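PDB 4GF0: glutathione S-transferase from Sulfitobacter, which binds glutathione and probably catalyses its conjugation to electrophilic substrates, as in other glutathione S-transferases. Local coordinates for residues L149-F159 with K185-R196. Sequence-based numbering, arbitrary orientation.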
loop_
_atom_site.group_PDB
_atom_site.type_symbol
_atom_site.label_atom_id
_atom_site.label_comp_id
_atom_site.label_asym_id
_atom_site.label_seq_id
_atom_site.Cartn_x
_atom_site.Cartn_y
_atom_site.Cartn_z
ATOM N N LEU A 149 -10.573 -2.921 -13.449
ATOM C CA LEU A 149 -10.303 -2.427 -14.793
ATOM C C LEU A 149 -11.585 -2.029 -15.516
ATOM O O LEU A 149 -12.340 -2.891 -15.978
ATOM C CB LEU A 149 -9.595 -3.500 -15.618
ATOM C CG LEU A 149 -8.118 -3.379 -15.952
ATOM C CD1 LEU A 149 -7.748 -4.515 -16.895
ATOM C CD2 LEU A 149 -7.788 -2.019 -16.575
ATOM N N ARG A 150 -11.837 -0.730 -15.622
ATOM C CA ARG A 150 -12.990 -0.266 -16.384
ATOM C C ARG A 150 -12.766 -0.467 -17.886
ATOM O O ARG A 150 -13.675 -0.884 -18.605
ATOM C CB ARG A 150 -13.310 1.195 -16.064
ATOM C CG ARG A 150 -14.592 1.681 -16.713
ATOM C CD ARG A 150 -15.075 3.004 -16.123
ATOM N NE ARG A 150 -15.841 3.765 -17.109
ATOM C CZ ARG A 150 -17.093 3.488 -17.464
ATOM N NH1 ARG A 150 -17.735 2.466 -16.911
ATOM N NH2 ARG A 150 -17.702 4.234 -18.378
ATOM N N GLY A 151 -11.550 -0.191 -18.351
ATOM C CA GLY A 151 -11.185 -0.447 -19.736
ATOM C C GLY A 151 -11.257 0.796 -20.600
ATOM O O GLY A 151 -12.250 1.519 -20.554
ATOM N N PRO A 152 -10.213 1.051 -21.408
ATOM C CA PRO A 152 -9.003 0.227 -21.538
ATOM C C PRO A 152 -8.075 0.313 -20.334
ATOM O O PRO A 152 -7.332 -0.642 -20.085
ATOM C CB PRO A 152 -8.302 0.813 -22.771
ATOM C CG PRO A 152 -8.820 2.218 -22.868
ATOM C CD PRO A 152 -10.252 2.129 -22.412
ATOM N N TYR A 153 -8.133 1.421 -19.597
ATOM C CA TYR A 153 -7.278 1.614 -18.424
ATOM C C TYR A 153 -8.106 1.460 -17.167
ATOM O O TYR A 153 -9.312 1.262 -17.250
ATOM C CB TYR A 153 -6.628 3.000 -18.456
ATOM C CG TYR A 153 -5.706 3.181 -19.636
ATOM C CD1 TYR A 153 -4.530 2.450 -19.744
ATOM C CD2 TYR A 153 -6.022 4.065 -20.656
ATOM C CE1 TYR A 153 -3.686 2.610 -20.846
ATOM C CE2 TYR A 153 -5.188 4.228 -21.752
ATOM C CZ TYR A 153 -4.020 3.506 -21.837
ATOM O OH TYR A 153 -3.203 3.676 -22.938
ATOM N N VAL A 154 -7.478 1.571 -16.004
ATOM C CA VAL A 154 -8.228 1.386 -14.758
ATOM C C VAL A 154 -9.461 2.293 -14.655
ATOM O O VAL A 154 -10.554 1.834 -14.355
ATOM C CB VAL A 154 -7.322 1.570 -13.531
ATOM C CG1 VAL A 154 -8.160 1.616 -12.241
ATOM C CG2 VAL A 154 -6.304 0.449 -13.474
ATOM N N LEU A 155 -9.288 3.577 -14.941
ATOM C CA LEU A 155 -10.402 4.517 -14.827
ATOM C C LEU A 155 -11.243 4.608 -16.089
ATOM O O LEU A 155 -12.176 5.413 -16.154
ATOM C CB LEU A 155 -9.883 5.902 -14.488
ATOM C CG LEU A 155 -9.208 5.964 -13.119
ATOM C CD1 LEU A 155 -8.627 7.333 -12.924
ATOM C CD2 LEU A 155 -10.209 5.651 -12.015
ATOM N N GLY A 156 -10.919 3.792 -17.086
ATOM C CA GLY A 156 -11.642 3.824 -18.348
ATOM C C GLY A 156 -10.797 4.464 -19.431
ATOM O O GLY A 156 -9.677 4.020 -19.692
ATOM N N GLU A 157 -11.320 5.521 -20.045
ATOM C CA GLU A 157 -10.585 6.269 -21.064
ATOM C C GLU A 157 -9.267 6.854 -20.544
ATOM O O GLU A 157 -8.263 6.873 -21.259
ATOM C CB GLU A 157 -11.466 7.392 -21.637
ATOM C CG GLU A 157 -10.702 8.451 -22.440
ATOM C CD GLU A 157 -11.591 9.594 -22.928
ATOM O OE1 GLU A 157 -12.833 9.458 -22.872
ATOM O OE2 GLU A 157 -11.043 10.633 -23.366
ATOM N N ASP A 158 -9.265 7.319 -19.300
ATOM C CA ASP A 158 -8.140 8.081 -18.768
ATOM C C ASP A 158 -7.086 7.241 -18.050
ATOM O O ASP A 158 -7.382 6.526 -17.099
ATOM C CB ASP A 158 -8.658 9.159 -17.815
ATOM C CG ASP A 158 -9.659 10.082 -18.479
ATOM O OD1 ASP A 158 -9.424 10.466 -19.640
ATOM O OD2 ASP A 158 -10.685 10.410 -17.851
ATOM N N PHE A 159 -5.853 7.353 -18.529
ATOM C CA PHE A 159 -4.678 6.798 -17.875
ATOM C C PHE A 159 -4.474 7.468 -16.514
ATOM O O PHE A 159 -4.767 8.661 -16.341
ATOM C CB PHE A 159 -3.480 7.102 -18.778
ATOM C CG PHE A 159 -2.184 6.504 -18.322
ATOM C CD1 PHE A 159 -1.863 5.193 -18.641
ATOM C CD2 PHE A 159 -1.256 7.268 -17.633
ATOM C CE1 PHE A 159 -0.652 4.650 -18.250
ATOM C CE2 PHE A 159 -0.045 6.726 -17.230
ATOM C CZ PHE A 159 0.259 5.410 -17.546
ATOM N N LYS A 185 -10.156 -7.946 -20.680
ATOM C CA LYS A 185 -9.845 -6.557 -20.349
ATOM C C LYS A 185 -8.392 -6.372 -19.922
ATOM O O LYS A 185 -7.756 -5.382 -20.294
ATOM C CB LYS A 185 -10.821 -5.995 -19.313
ATOM C CG LYS A 185 -12.210 -5.726 -19.889
ATOM C CD LYS A 185 -13.028 -4.837 -18.970
ATOM C CE LYS A 185 -13.370 -5.575 -17.705
ATOM N NZ LYS A 185 -14.027 -4.704 -16.691
ATOM N N ILE A 186 -7.863 -7.325 -19.161
ATOM C CA ILE A 186 -6.452 -7.285 -18.792
ATOM C C ILE A 186 -5.600 -7.372 -20.052
ATOM O O ILE A 186 -4.605 -6.668 -20.185
ATOM C CB ILE A 186 -6.073 -8.422 -17.809
ATOM C CG1 ILE A 186 -6.727 -8.178 -16.446
ATOM C CG2 ILE A 186 -4.557 -8.510 -17.642
ATOM C CD1 ILE A 186 -6.374 -9.231 -15.394
ATOM N N THR A 187 -6.015 -8.216 -20.993
ATOM C CA THR A 187 -5.273 -8.384 -22.238
ATOM C C THR A 187 -5.230 -7.080 -23.030
ATOM O O THR A 187 -4.160 -6.652 -23.473
ATOM C CB THR A 187 -5.866 -9.501 -23.101
ATOM O OG1 THR A 187 -5.714 -10.745 -22.409
ATOM C CG2 THR A 187 -5.143 -9.587 -24.441
ATOM N N THR A 188 -6.385 -6.439 -23.180
ATOM C CA THR A 188 -6.440 -5.162 -23.891
ATOM C C THR A 188 -5.612 -4.117 -23.162
ATOM O O THR A 188 -4.901 -3.333 -23.789
ATOM C CB THR A 188 -7.883 -4.662 -24.056
ATOM O OG1 THR A 188 -8.610 -5.586 -24.879
ATOM C CG2 THR A 188 -7.891 -3.290 -24.710
ATOM N N PHE A 189 -5.701 -4.122 -21.835
ATOM C CA PHE A 189 -4.933 -3.199 -20.995
ATOM C C PHE A 189 -3.427 -3.360 -21.219
ATOM O O PHE A 189 -2.703 -2.377 -21.401
ATOM C CB PHE A 189 -5.306 -3.416 -19.515
ATOM C CG PHE A 189 -4.362 -2.764 -18.547
ATOM C CD1 PHE A 189 -4.404 -1.386 -18.332
ATOM C CD2 PHE A 189 -3.435 -3.524 -17.839
ATOM C CE1 PHE A 189 -3.520 -0.769 -17.435
ATOM C CE2 PHE A 189 -2.554 -2.908 -16.931
ATOM C CZ PHE A 189 -2.598 -1.535 -16.734
ATOM N N MET A 190 -2.950 -4.599 -21.210
ATOM C CA MET A 190 -1.528 -4.853 -21.406
ATOM C C MET A 190 -1.096 -4.416 -22.798
ATOM O O MET A 190 0.004 -3.927 -22.973
ATOM C CB MET A 190 -1.198 -6.339 -21.206
ATOM C CG MET A 190 -1.506 -6.865 -19.806
ATOM S SD MET A 190 -0.553 -6.041 -18.515
ATOM C CE MET A 190 1.033 -6.884 -18.662
ATOM N N GLN A 191 -1.955 -4.595 -23.789
ATOM C CA GLN A 191 -1.609 -4.148 -25.143
ATOM C C GLN A 191 -1.505 -2.635 -25.261
ATOM O O GLN A 191 -0.646 -2.124 -25.985
ATOM C CB GLN A 191 -2.610 -4.677 -26.153
ATOM C CG GLN A 191 -2.530 -6.180 -26.301
ATOM C CD GLN A 191 -3.714 -6.731 -27.033
ATOM O OE1 GLN A 191 -4.697 -6.025 -27.263
ATOM N NE2 GLN A 191 -3.635 -8.001 -27.405
ATOM N N GLN A 192 -2.386 -1.914 -24.573
ATOM C CA GLN A 192 -2.315 -0.456 -24.587
ATOM C C GLN A 192 -1.059 0.009 -23.870
ATOM O O GLN A 192 -0.365 0.903 -24.343
ATOM C CB GLN A 192 -3.553 0.176 -23.937
ATOM C CG GLN A 192 -4.856 -0.098 -24.684
ATOM C CD GLN A 192 -4.837 0.458 -26.094
ATOM O OE1 GLN A 192 -4.246 1.514 -26.356
ATOM N NE2 GLN A 192 -5.478 -0.253 -27.015
ATOM N N MET A 193 -0.774 -0.601 -22.723
ATOM C CA MET A 193 0.389 -0.220 -21.924
ATOM C C MET A 193 1.694 -0.457 -22.685
ATOM O O MET A 193 2.582 0.402 -22.707
ATOM C CB MET A 193 0.400 -0.984 -20.595
ATOM C CG MET A 193 -0.701 -0.554 -19.613
ATOM S SD MET A 193 -0.541 1.182 -19.114
ATOM C CE MET A 193 0.971 1.154 -18.149
ATOM N N THR A 194 1.792 -1.627 -23.305
ATOM C CA THR A 194 2.979 -2.022 -24.060
ATOM C C THR A 194 3.291 -1.022 -25.182
ATOM O O THR A 194 4.452 -0.806 -25.535
ATOM C CB THR A 194 2.815 -3.456 -24.624
ATOM O OG1 THR A 194 2.753 -4.389 -23.535
ATOM C CG2 THR A 194 3.966 -3.830 -25.540
ATOM N N ALA A 195 2.246 -0.383 -25.703
ATOM C CA ALA A 195 2.372 0.549 -26.823
ATOM C C ALA A 195 2.704 1.971 -26.385
ATOM O O ALA A 195 2.985 2.826 -27.225
ATOM C CB ALA A 195 1.095 0.544 -27.649
ATOM N N ARG A 196 2.670 2.235 -25.078
ATOM C CA ARG A 196 2.912 3.590 -24.575
ATOM C C ARG A 196 4.393 3.942 -24.578
ATOM O O ARG A 196 5.259 3.078 -24.388
ATOM C CB ARG A 196 2.344 3.769 -23.155
ATOM C CG ARG A 196 0.813 3.802 -23.089
ATOM C CD ARG A 196 0.318 4.111 -21.672
ATOM N NE ARG A 196 0.432 5.532 -21.319
ATOM C CZ ARG A 196 -0.516 6.445 -21.526
ATOM N NH1 ARG A 196 -1.662 6.106 -22.105
ATOM N NH2 ARG A 196 -0.316 7.712 -21.161
HETATM O O HOH W 1 -8.873 -3.023 -20.620
#
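Arg196 lays its guanidinium flat on one face of the Phe159 ring. The planes are 6° apart, and CZ of Arg196 sits 3.6 Å from the centroid of the Phe159 ring, a cation-pi stack. The same guanidinium gives an in-plane N-H to Tyr153, with NH1 of Arg196 3.0 Å from OH of Tyr153. A bend at chi3 (77°) turns the end of the arginine chain onto the phenylalanine. Met193 puts SD at the edges of two rings, 3.6 Å from CE1 of Phe159 and 3.9 Å from CE1 of Tyr153, a double Met-aromatic contact. Further along, CD1 of Tyr153 meets CE1 of Phe189. CD1 of Leu149 rests on the helix backbone at Ile186, and CD2 meets the Phe189 ring.

This is the all-helical C-terminal domain of the glutathione transferase fold. Here the loop between helices 123-148 and 162-170 packs along helix 184-194.

At the other end of the contact, NZ of Lys185 donates to O of Leu149 at 2.6 Å, almost in line with the carbonyl bond. A water bridges O of Pro152 and O of Lys185. Glu23 forms a salt bridge with NE of Arg196 and probably helps hold the stacked group in place. A leucine here would probably leave Glu23 without this charge partner, Tyr153 OH without this donor and the Phe159 face without its cation. Asp163 of helix 162-170 accepts from Val154 N, and its side chain touches both Tyr153 and Phe189.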